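Local coordinates for putative malic enzyme ((S)-malate:NAD+ oxidoreductase (decarboxylating)) (Streptococcus pyogenes, PDB 2A9F), which probably catalyses the NAD-dependent oxidative decarboxylation of (S)-malate to pyruvate with the help of a magnesium or manganese ion, at the interface of chains A and B. Coordinates in Å, arbitrary orientation; residue numbers count along the deposited sequence, not the author numbering. Chains: chain A/B, putative malic enzyme ((S)-malate:NAD+ oxidoreductase (decarboxylating)).

The interface of chains A and B. Residues chain A 14, 21, 78, 90-91, 94; chain B 39-40, 44, 47-48.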
# COMPACT_ATOMS: atom_id res chain seq x y z
N GLN A 14 -17.78 9.09 -12.36
CA GLN A 14 -17.22 7.74 -12.26
C GLN A 14 -16.40 7.60 -10.98
O GLN A 14 -16.14 6.50 -10.53
CB GLN A 14 -16.31 7.40 -13.44
CG GLN A 14 -15.79 5.96 -13.38
CD GLN A 14 -14.54 5.70 -14.20
OE1 GLN A 14 -13.45 6.19 -13.89
NE2 GLN A 14 -14.69 4.92 -15.27
N LYS A 21 -11.22 3.97 -7.98
CA LYS A 21 -11.30 3.01 -9.06
C LYS A 21 -10.68 1.64 -8.76
O LYS A 21 -10.79 0.72 -9.57
CB LYS A 21 -10.62 3.60 -10.30
CG LYS A 21 -11.12 4.99 -10.65
CD LYS A 21 -10.55 5.48 -11.97
CE LYS A 21 -9.05 5.77 -11.90
NZ LYS A 21 -8.78 7.24 -12.04
N LEU A 78 0.65 14.86 -13.59
CA LEU A 78 0.32 15.13 -14.99
C LEU A 78 0.80 16.48 -15.56
O LEU A 78 1.99 16.78 -15.57
CB LEU A 78 -1.21 14.99 -15.19
CG LEU A 78 -1.84 13.63 -15.52
CD1 LEU A 78 -1.07 12.52 -14.86
CD2 LEU A 78 -3.30 13.62 -15.06
N PRO A 90 -6.18 10.04 -7.70
CA PRO A 90 -6.94 9.61 -8.89
C PRO A 90 -6.01 9.14 -10.00
O PRO A 90 -6.30 8.16 -10.69
CB PRO A 90 -7.70 10.88 -9.29
CG PRO A 90 -7.93 11.53 -8.00
CD PRO A 90 -6.61 11.38 -7.28
N VAL A 91 -4.88 9.83 -10.17
CA VAL A 91 -3.92 9.48 -11.20
C VAL A 91 -3.09 8.23 -10.85
O VAL A 91 -2.83 7.39 -11.70
CB VAL A 91 -2.96 10.66 -11.48
CG1 VAL A 91 -1.89 10.25 -12.48
CG2 VAL A 91 -3.75 11.84 -12.01
N GLY A 94 -5.25 5.32 -11.16
CA GLY A 94 -5.59 5.10 -12.56
C GLY A 94 -4.41 4.35 -13.15
O GLY A 94 -4.54 3.38 -13.89
N ALA B 39 -10.83 6.82 -17.24
CA ALA B 39 -10.18 6.36 -16.03
C ALA B 39 -8.75 6.91 -15.93
O ALA B 39 -8.13 6.88 -14.87
CB ALA B 39 -10.17 4.85 -15.98
N TYR B 40 -8.23 7.39 -17.05
CA TYR B 40 -6.90 7.95 -17.06
C TYR B 40 -6.91 9.26 -17.84
O TYR B 40 -7.93 9.95 -17.90
CB TYR B 40 -5.90 6.97 -17.68
CG TYR B 40 -4.48 7.19 -17.19
CD1 TYR B 40 -4.20 7.28 -15.82
CD2 TYR B 40 -3.42 7.33 -18.09
CE1 TYR B 40 -2.91 7.53 -15.36
CE2 TYR B 40 -2.13 7.58 -17.64
CZ TYR B 40 -1.88 7.67 -16.27
OH TYR B 40 -0.60 7.93 -15.83
N VAL B 44 -9.10 11.90 -16.18
CA VAL B 44 -8.74 11.85 -14.78
C VAL B 44 -8.20 13.21 -14.30
O VAL B 44 -8.22 13.51 -13.10
CB VAL B 44 -7.71 10.73 -14.51
CG1 VAL B 44 -6.47 10.97 -15.32
CG2 VAL B 44 -7.38 10.65 -13.03
N VAL B 47 -10.58 15.07 -12.20
CA VAL B 47 -10.75 14.51 -10.86
C VAL B 47 -9.66 15.05 -9.94
O VAL B 47 -9.95 15.45 -8.81
CB VAL B 47 -10.66 12.98 -10.86
CG1 VAL B 47 -10.84 12.45 -9.44
CG2 VAL B 47 -11.72 12.40 -11.79
N SER B 48 -8.42 15.04 -10.42
CA SER B 48 -7.31 15.55 -9.64
C SER B 48 -7.53 17.02 -9.29
O SER B 48 -7.44 17.42 -8.12
CB SER B 48 -6.00 15.41 -10.43
OG SER B 48 -5.60 14.05 -10.51
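A:Lys21 reaches across the two-fold interface of this malic enzyme family member to B:Ala39, the last residue of B helix 33-39. With CG anti to the carbonyl carbon (chi1 -51°), the chain runs out from CB and bends at its last two torsions, which brings NZ to B:Ala39. CD passes beside the methyl of B:Ala39, 4.1 Å from its CB. CE lies 3.3 Å from the backbone oxygen O of B:Ala39. The tip amine NZ donates a hydrogen bond of 2.9 Å to that same O. NZ approaches the carbonyl obliquely, at a C=O...N angle of 136°, and is tilted 24° from its plane. Within its own chain NZ also donates to the carbonyl oxygen of A:Pro90. The amine thus ties B:Ala39 to helix 85-102 of chain A.

That helix packs against B helix 44-53. The ring of A:Pro90 crosses B:Val47 obliquely, with CG 3.4 Å from the CG1 methyl. CB of the same ring meets CG2 of B:Val44. This CG2 is anti to the backbone N of B:Val44 and also faces the A:Pro90 carbonyl. The other methyl, CG1, points to CD2 of A:Leu78.

The next residue of the helix, A:Val91, divides its two methyls. CG2 approaches the hydroxyl OG of B:Ser48 at 3.3 Å and also meets B:Val44. CG1 sits 4.1 Å from CE1 of B:Tyr40, the predicted proton donor. The contact centre is about 7 Å from A:Lys95, the predicted proton acceptor, but about 32 Å from A:Tyr40. This suggests, without proving, that B:Tyr40 pairs with A:Lys95. The backbone O of A:Val91 lies in the plane of the B:Tyr40 ring, at its edge, 3.7 Å from CE1. CD1 of the ring borders A:Gly94.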